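PDB 4EXR: putative lipoprotein from Clostridium difficile, which is of unknown function but carries two PepSY-type (peptidase propeptide and YPEB) domains, and is probably attached to the cell membrane as a lipoprotein. Local coordinates for residues A[44-56]-A[101-113]. Sequence-based numbering, arbitrary orientation.
With NA (sodium ion), chain B.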
ATOM      1  N   LYS A  44      10.267 -12.597  -6.123  1.00 36.07           N
ATOM      2  CA  LYS A  44       9.769 -12.334  -4.773  1.00 34.28           C
ATOM      3  C   LYS A  44       8.458 -13.071  -4.502  1.00 35.43           C
ATOM      4  O   LYS A  44       8.221 -13.570  -3.399  1.00 36.10           O
ATOM      5  CB  LYS A  44       9.561 -10.830  -4.566  1.00 36.79           C
ATOM      6  CG  LYS A  44       8.972 -10.456  -3.209  1.00 42.99           C
ATOM      7  CD  LYS A  44      10.056 -10.099  -2.208  1.00 57.89           C
ATOM      8  CE  LYS A  44       9.496  -9.978  -0.791  1.00 66.65           C
ATOM      9  NZ  LYS A  44       8.623  -8.784  -0.588  1.00 63.29           N
ATOM     10  N   TYR A  45       7.604 -13.125  -5.517  1.00 30.21           N
ATOM     11  CA  TYR A  45       6.289 -13.727  -5.400  1.00 31.58           C
ATOM     12  C   TYR A  45       6.207 -14.862  -6.416  1.00 36.54           C
ATOM     13  O   TYR A  45       5.622 -14.723  -7.494  1.00 33.39           O
ATOM     14  CB  TYR A  45       5.212 -12.657  -5.609  1.00 28.75           C
ATOM     15  CG  TYR A  45       5.303 -11.560  -4.569  1.00 32.42           C
ATOM     16  CD1 TYR A  45       5.115 -11.847  -3.220  1.00 35.86           C
ATOM     17  CD2 TYR A  45       5.597 -10.240  -4.926  1.00 31.85           C
ATOM     18  CE1 TYR A  45       5.212 -10.863  -2.254  1.00 38.00           C
ATOM     19  CE2 TYR A  45       5.697  -9.242  -3.957  1.00 34.58           C
ATOM     20  CZ  TYR A  45       5.501  -9.561  -2.628  1.00 38.58           C
ATOM     21  OH  TYR A  45       5.583  -8.586  -1.656  1.00 40.59           O
ATOM     22  N   LYS A  46       6.795 -15.993  -6.041  0.50 36.80           N
ATOM     23  CA  LYS A  46       7.042 -17.099  -6.959  0.50 38.90           C
ATOM     24  C   LYS A  46       5.782 -17.800  -7.458  0.50 39.91           C
ATOM     25  O   LYS A  46       5.819 -18.477  -8.482  0.50 42.31           O
ATOM     26  CB  LYS A  46       7.993 -18.114  -6.314  0.50 42.26           C
ATOM     27  CG  LYS A  46       9.345 -17.522  -5.937  0.50 45.91           C
ATOM     28  CD  LYS A  46      10.224 -18.526  -5.210  0.50 49.46           C
ATOM     29  CE  LYS A  46      11.549 -17.894  -4.806  0.50 50.08           C
ATOM     30  NZ  LYS A  46      12.300 -17.380  -5.990  0.50 46.34           N
ATOM     31  N   ASP A  47       4.674 -17.633  -6.746  1.00 30.23           N
ATOM     32  CA  ASP A  47       3.416 -18.279  -7.139  1.00 31.44           C
ATOM     33  C   ASP A  47       2.402 -17.305  -7.747  1.00 32.46           C
ATOM     34  O   ASP A  47       1.287 -17.690  -8.109  1.00 34.29           O
ATOM     35  CB  ASP A  47       2.793 -19.014  -5.945  1.00 41.75           C
ATOM     36  CG  ASP A  47       1.696 -19.983  -6.364  1.00 60.97           C
ATOM     37  OD1 ASP A  47       1.810 -20.574  -7.464  1.00 54.45           O
ATOM     38  OD2 ASP A  47       0.716 -20.139  -5.603  1.00 72.21           O
ATOM     39  N   ALA A  48       2.791 -16.040  -7.875  1.00 24.60           N
ATOM     40  CA  ALA A  48       1.859 -15.025  -8.360  1.00 26.48           C
ATOM     41  C   ALA A  48       1.860 -14.931  -9.890  1.00 33.21           C
ATOM     42  O   ALA A  48       2.887 -15.159 -10.533  1.00 36.87           O
ATOM     43  CB  ALA A  48       2.211 -13.658  -7.754  1.00 24.18           C
ATOM     44  N   ASP A  49       0.713 -14.574 -10.460  1.00 25.98           N
ATOM     45  CA  ASP A  49       0.609 -14.266 -11.883  1.00 23.99           C
ATOM     46  C   ASP A  49       0.533 -12.763 -12.070  1.00 23.53           C
ATOM     47  O   ASP A  49      -0.230 -12.097 -11.387  1.00 21.46           O
ATOM     48  CB  ASP A  49      -0.655 -14.870 -12.482  1.00 25.38           C
ATOM     49  CG  ASP A  49      -0.648 -16.381 -12.448  1.00 42.53           C
ATOM     50  OD1 ASP A  49       0.406 -16.982 -12.757  1.00 39.61           O
ATOM     51  OD2 ASP A  49      -1.694 -16.960 -12.094  1.00 41.26           O
ATOM     52  N   ILE A  50       1.296 -12.228 -13.016  1.00 20.90           N
ATOM     53  CA  ILE A  50       1.254 -10.792 -13.273  1.00 20.70           C
ATOM     54  C   ILE A  50      -0.015 -10.423 -14.021  1.00 23.22           C
ATOM     55  O   ILE A  50      -0.355 -11.044 -15.034  1.00 22.27           O
ATOM     56  CB  ILE A  50       2.489 -10.332 -14.082  1.00 22.67           C
ATOM     57  CG1 ILE A  50       3.747 -10.497 -13.222  1.00 25.93           C
ATOM     58  CG2 ILE A  50       2.309  -8.882 -14.557  1.00 19.06           C
ATOM     59  CD1 ILE A  50       5.059 -10.128 -13.948  1.00 23.69           C
ATOM     60  N   VAL A  51      -0.716  -9.415 -13.519  1.00 20.07           N
ATOM     61  CA  VAL A  51      -1.975  -8.997 -14.127  1.00 21.38           C
ATOM     62  C   VAL A  51      -1.913  -7.583 -14.723  1.00 23.42           C
ATOM     63  O   VAL A  51      -2.755  -7.213 -15.522  1.00 21.85           O
ATOM     64  CB  VAL A  51      -3.183  -9.120 -13.124  1.00 22.86           C
ATOM     65  CG1 VAL A  51      -3.377 -10.579 -12.680  1.00 21.02           C
ATOM     66  CG2 VAL A  51      -2.990  -8.205 -11.912  1.00 23.87           C
ATOM     67  N   ASP A  52      -0.912  -6.796 -14.335  1.00 22.64           N
ATOM     68  CA  ASP A  52      -0.726  -5.451 -14.890  1.00 23.89           C
ATOM     69  C   ASP A  52       0.744  -5.082 -14.807  1.00 22.27           C
ATOM     70  O   ASP A  52       1.431  -5.452 -13.846  1.00 22.89           O
ATOM     71  CB  ASP A  52      -1.546  -4.381 -14.133  1.00 24.46           C
ATOM     72  CG  ASP A  52      -3.060  -4.549 -14.297  1.00 42.35           C
ATOM     73  OD1 ASP A  52      -3.585  -4.330 -15.421  1.00 32.63           O
ATOM     74  OD2 ASP A  52      -3.729  -4.867 -13.283  1.00 42.18           O
ATOM     75  N   LEU A  53       1.221  -4.349 -15.812  1.00 21.75           N
ATOM     76  CA  LEU A  53       2.586  -3.838 -15.813  1.00 21.52           C
ATOM     77  C   LEU A  53       2.545  -2.487 -16.501  1.00 21.52           C
ATOM     78  O   LEU A  53       1.867  -2.321 -17.513  1.00 23.96           O
ATOM     79  CB  LEU A  53       3.506  -4.784 -16.588  1.00 24.73           C
ATOM     80  CG  LEU A  53       4.947  -4.303 -16.809  1.00 37.88           C
ATOM     81  CD1 LEU A  53       5.680  -4.170 -15.502  1.00 43.89           C
ATOM     82  CD2 LEU A  53       5.688  -5.253 -17.727  1.00 46.39           C
ATOM     83  N   SER A  54       3.238  -1.507 -15.946  1.00 21.59           N
ATOM     84  CA  SER A  54       3.263  -0.194 -16.588  1.00 23.63           C
ATOM     85  C   SER A  54       4.564   0.535 -16.295  1.00 23.67           C
ATOM     86  O   SER A  54       5.282   0.195 -15.367  1.00 25.62           O
ATOM     87  CB  SER A  54       2.076   0.660 -16.147  1.00 29.54           C
ATOM     88  OG  SER A  54       2.204   1.033 -14.790  1.00 32.94           O
ATOM     89  N   LEU A  55       4.851   1.533 -17.121  1.00 23.12           N
ATOM     90  CA  LEU A  55       5.976   2.418 -16.906  1.00 24.53           C
ATOM     91  C   LEU A  55       5.447   3.837 -17.023  1.00 29.97           C
ATOM     92  O   LEU A  55       4.784   4.183 -18.002  1.00 25.53           O
ATOM     93  CB  LEU A  55       7.057   2.171 -17.959  1.00 25.81           C
ATOM     94  CG  LEU A  55       8.275   3.116 -17.897  1.00 28.08           C
ATOM     95  CD1 LEU A  55       8.972   3.052 -16.536  1.00 26.48           C
ATOM     96  CD2 LEU A  55       9.233   2.770 -19.016  1.00 34.25           C
ATOM     97  N   GLU A  56       5.723   4.654 -16.016  1.00 31.00           N
ATOM     98  CA  GLU A  56       5.311   6.048 -16.053  1.00 38.96           C
ATOM     99  C   GLU A  56       6.326   6.911 -15.327  1.00 36.54           C
ATOM    100  O   GLU A  56       7.174   6.408 -14.589  1.00 33.57           O
ATOM    101  CB  GLU A  56       3.942   6.216 -15.399  1.00 44.77           C
ATOM    102  CG  GLU A  56       3.952   5.955 -13.909  1.00 64.81           C
ATOM    103  CD  GLU A  56       2.568   5.659 -13.359  1.00 86.63           C
ATOM    104  OE1 GLU A  56       1.578   5.872 -14.091  1.00 94.82           O
ATOM    105  OE2 GLU A  56       2.474   5.204 -12.199  1.00 88.75           O
ATOM    106  N   GLY A 101      -8.196 -18.323  -6.921  1.00 37.06           N
ATOM    107  CA  GLY A 101      -7.762 -18.355  -8.297  1.00 33.96           C
ATOM    108  C   GLY A 101      -8.577 -17.532  -9.264  1.00 36.76           C
ATOM    109  O   GLY A 101      -8.214 -17.432 -10.431  1.00 40.91           O
ATOM    110  N   VAL A 102      -9.683 -16.949  -8.812  1.00 32.95           N
ATOM    111  CA  VAL A 102     -10.499 -16.148  -9.732  1.00 32.17           C
ATOM    112  C   VAL A 102      -9.725 -14.909 -10.239  1.00 32.93           C
ATOM    113  O   VAL A 102      -9.802 -14.553 -11.424  1.00 34.67           O
ATOM    114  CB  VAL A 102     -11.843 -15.731  -9.102  1.00 32.67           C
ATOM    115  CG1 VAL A 102     -12.461 -14.578  -9.872  1.00 39.29           C
ATOM    116  CG2 VAL A 102     -12.816 -16.937  -9.083  1.00 33.92           C
ATOM    117  N   ALA A 103      -8.985 -14.254  -9.349  1.00 29.01           N
ATOM    118  CA  ALA A 103      -8.177 -13.086  -9.761  1.00 28.32           C
ATOM    119  C   ALA A 103      -7.141 -13.444 -10.823  1.00 28.75           C
ATOM    120  O   ALA A 103      -6.768 -12.612 -11.652  1.00 29.15           O
ATOM    121  CB  ALA A 103      -7.493 -12.440  -8.549  1.00 27.09           C
ATOM    122  N   ARG A 104      -6.664 -14.687 -10.786  1.00 26.95           N
ATOM    123  CA  ARG A 104      -5.635 -15.138 -11.715  1.00 28.16           C
ATOM    124  C   ARG A 104      -6.082 -15.125 -13.172  1.00 32.11           C
ATOM    125  O   ARG A 104      -5.244 -15.203 -14.073  1.00 31.42           O
ATOM    126  CB  ARG A 104      -5.192 -16.555 -11.369  1.00 32.20           C
ATOM    127  CG  ARG A 104      -4.516 -16.714 -10.036  1.00 29.08           C
ATOM    128  CD  ARG A 104      -3.965 -18.113 -10.000  1.00 35.80           C
ATOM    129  NE  ARG A 104      -3.348 -18.488  -8.735  1.00 30.82           N
ATOM    130  CZ  ARG A 104      -2.051 -18.381  -8.492  1.00 27.76           C
ATOM    131  NH1 ARG A 104      -1.238 -17.873  -9.416  1.00 30.12           N
ATOM    132  NH2 ARG A 104      -1.572 -18.775  -7.329  1.00 30.11           N
ATOM    133  N   LYS A 105      -7.391 -15.071 -13.416  1.00 32.30           N
ATOM    134  CA  LYS A 105      -7.884 -15.082 -14.793  1.00 32.27           C
ATOM    135  C   LYS A 105      -7.473 -13.842 -15.595  1.00 37.68           C
ATOM    136  O   LYS A 105      -7.515 -13.846 -16.827  1.00 32.21           O
ATOM    137  CB  LYS A 105      -9.402 -15.290 -14.832  1.00 40.36           C
ATOM    138  CG  LYS A 105      -9.823 -16.652 -14.242  1.00 50.18           C
ATOM    139  CD  LYS A 105     -11.338 -16.820 -14.215  1.00 66.34           C
ATOM    140  CE  LYS A 105     -11.884 -17.257 -15.572  1.00 76.34           C
ATOM    141  NZ  LYS A 105     -11.549 -18.677 -15.897  1.00 75.69           N
ATOM    142  N   GLU A 106      -7.052 -12.798 -14.889  1.00 34.62           N
ATOM    143  CA  GLU A 106      -6.620 -11.558 -15.526  1.00 30.38           C
ATOM    144  C   GLU A 106      -5.149 -11.591 -15.943  1.00 28.70           C
ATOM    145  O   GLU A 106      -4.605 -10.589 -16.421  1.00 25.52           O
ATOM    146  CB  GLU A 106      -6.855 -10.392 -14.569  1.00 29.85           C
ATOM    147  CG  GLU A 106      -8.306 -10.218 -14.171  1.00 45.25           C
ATOM    148  CD  GLU A 106      -8.934  -8.992 -14.808  1.00 76.75           C
ATOM    149  OE1 GLU A 106      -8.701  -8.752 -16.017  1.00 83.12           O
ATOM    150  OE2 GLU A 106      -9.650  -8.258 -14.094  1.00 88.23           O
ATOM    151  N   LYS A 107      -4.498 -12.731 -15.765  1.00 24.15           N
ATOM    152  CA  LYS A 107      -3.056 -12.772 -15.979  1.00 28.33           C
ATOM    153  C   LYS A 107      -2.676 -12.471 -17.420  1.00 32.73           C
ATOM    154  O   LYS A 107      -3.338 -12.905 -18.367  1.00 26.23           O
ATOM    155  CB  LYS A 107      -2.443 -14.096 -15.523  1.00 26.77           C
ATOM    156  CG  LYS A 107      -2.922 -15.318 -16.273  1.00 33.41           C
ATOM    157  CD  LYS A 107      -2.098 -16.516 -15.833  1.00 50.46           C
ATOM    158  CE  LYS A 107      -2.709 -17.816 -16.278  1.00 56.93           C
ATOM    159  NZ  LYS A 107      -4.090 -17.972 -15.736  1.00 64.49           N
ATOM    160  N   LEU A 108      -1.603 -11.697 -17.564  1.00 26.22           N
ATOM    161  CA  LEU A 108      -1.088 -11.301 -18.858  1.00 21.91           C
ATOM    162  C   LEU A 108      -0.381 -12.454 -19.551  1.00 26.38           C
ATOM    163  O   LEU A 108       0.242 -13.291 -18.902  1.00 27.83           O
ATOM    164  CB  LEU A 108      -0.092 -10.143 -18.669  1.00 22.26           C
ATOM    165  CG  LEU A 108      -0.626  -8.910 -17.949  1.00 23.73           C
ATOM    166  CD1 LEU A 108       0.448  -7.768 -17.921  1.00 22.93           C
ATOM    167  CD2 LEU A 108      -1.920  -8.454 -18.612  1.00 26.99           C
ATOM    168  N   ASP A 109      -0.470 -12.499 -20.873  1.00 24.58           N
ATOM    169  CA  ASP A 109       0.360 -13.425 -21.636  1.00 25.22           C
ATOM    170  C   ASP A 109       1.632 -12.675 -22.056  1.00 28.01           C
ATOM    171  O   ASP A 109       1.610 -11.858 -22.980  1.00 27.03           O
ATOM    172  CB  ASP A 109      -0.397 -13.957 -22.851  1.00 25.23           C
ATOM    173  CG  ASP A 109       0.441 -14.896 -23.694  1.00 33.50           C
ATOM    174  OD1 ASP A 109       1.592 -15.215 -23.300  1.00 32.92           O
ATOM    175  OD2 ASP A 109      -0.071 -15.335 -24.751  1.00 37.85           O
ATOM    176  N   LEU A 110       2.735 -12.952 -21.364  1.00 24.84           N
ATOM    177  CA  LEU A 110       3.964 -12.160 -21.547  1.00 29.83           C
ATOM    178  C   LEU A 110       5.030 -12.893 -22.338  1.00 34.33           C
ATOM    179  O   LEU A 110       6.147 -12.406 -22.474  1.00 33.85           O
ATOM    180  CB  LEU A 110       4.538 -11.740 -20.193  1.00 28.82           C
ATOM    181  CG  LEU A 110       3.640 -10.827 -19.364  1.00 33.66           C
ATOM    182  CD1 LEU A 110       4.233 -10.591 -17.986  1.00 36.63           C
ATOM    183  CD2 LEU A 110       3.392  -9.508 -20.087  1.00 30.80           C
ATOM    184  N   ASN A 111       4.683 -14.064 -22.858  1.00 36.58           N
ATOM    185  CA  ASN A 111       5.624 -14.867 -23.628  1.00 43.96           C
ATOM    186  C   ASN A 111       5.671 -14.449 -25.084  1.00 35.96           C
ATOM    187  O   ASN A 111       4.633 -14.265 -25.717  1.00 40.55           O
ATOM    188  CB  ASN A 111       5.269 -16.359 -23.532  1.00 56.42           C
ATOM    189  CG  ASN A 111       5.366 -16.887 -22.115  1.00 71.38           C
ATOM    190  OD1 ASN A 111       4.387 -17.388 -21.557  1.00 80.28           O
ATOM    191  ND2 ASN A 111       6.549 -16.764 -21.516  1.00 70.66           N
ATOM    192  N   ASP A 112       6.886 -14.294 -25.603  1.00 41.86           N
ATOM    193  CA  ASP A 112       7.117 -13.947 -27.008  1.00 43.99           C
ATOM    194  C   ASP A 112       6.450 -12.648 -27.452  1.00 41.10           C
ATOM    195  O   ASP A 112       5.920 -12.559 -28.556  1.00 40.60           O
ATOM    196  CB  ASP A 112       6.701 -15.099 -27.927  1.00 56.75           C
ATOM    197  CG  ASP A 112       7.526 -16.349 -27.695  1.00 77.65           C
ATOM    198  OD1 ASP A 112       8.727 -16.216 -27.373  1.00 79.94           O
ATOM    199  OD2 ASP A 112       6.973 -17.464 -27.828  1.00 89.51           O
ATOM    200  N   ILE A 113       6.473 -11.630 -26.602  1.00 30.10           N
ATOM    201  CA  ILE A 113       5.852 -10.379 -26.996  1.00 24.78           C
ATOM    202  C   ILE A 113       6.919  -9.426 -27.520  1.00 34.07           C
ATOM    203  O   ILE A 113       8.115  -9.608 -27.277  1.00 31.82           O
ATOM    204  CB  ILE A 113       5.087  -9.715 -25.846  1.00 25.89           C
ATOM    205  CG1 ILE A 113       6.028  -9.372 -24.690  1.00 27.72           C
ATOM    206  CG2 ILE A 113       3.917 -10.610 -25.376  1.00 28.59           C
ATOM    207  CD1 ILE A 113       5.339  -8.575 -23.591  1.00 30.91           C
TER
HETATM  208 NA    NA B 301      -4.782  -6.201 -16.196  1.00 37.65          NA
HETATM  209  O   HOH W   1       1.383 -13.478 -16.219  1.00 47.11           O
HETATM  210  O   HOH W   2      -5.840  -6.294 -14.082  1.00 34.87           O
HETATM  211  O   HOH W   3      -5.449  -8.240 -17.142  1.00 31.10           O
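Arg104 reaches across to the turn before strand 49-58 and the strand's first residue, gripping Asp47 and Asp49. Its CB, CG and CD run past Asp49 OD2, CD nearest. The chain is straight from CG to NE, and NE turns to a salt bridge with Asp71. NH1 gives one hydrogen bond to Asp47 O (2.8 Å) and another to Asp49 OD2 (2.9 Å), the latter met from above the carboxylate, whose plane stands 70° from that of the guanidinium. NH2 shares Asp47 O and adds a weak salt-bridge bond to Asp47 OD2 (3.2 Å). With partners at NE, NH1 and NH2, the guanidinium is fixed in rotation. Lys107 lies alongside Asp49, CB to CB. Leu108 N bonds to Ile50 O (2.9 Å), and a water joins that oxygen to Leu108 O. With chi1 -56° turning CG away from its own carbonyl, Leu108 lays its methyls over the strand: CD2 lies 3.4 Å from Val51 O and CD1 4.0 Å from Ile50 CG2. Val51 O also binds sodium, as does Asp52 OD1, each at 2.4 Å; two waters and Asp137 are the other ligands, and one water is held by Glu106 O. Opposite Glu67 of strand 61-69 the strand fits two residues, Val51 and Asp52, in a classic beta bulge. The linker between two PepSY-type domains thus docks on the first domain's strand, beside a sodium site completed from strand 130-139.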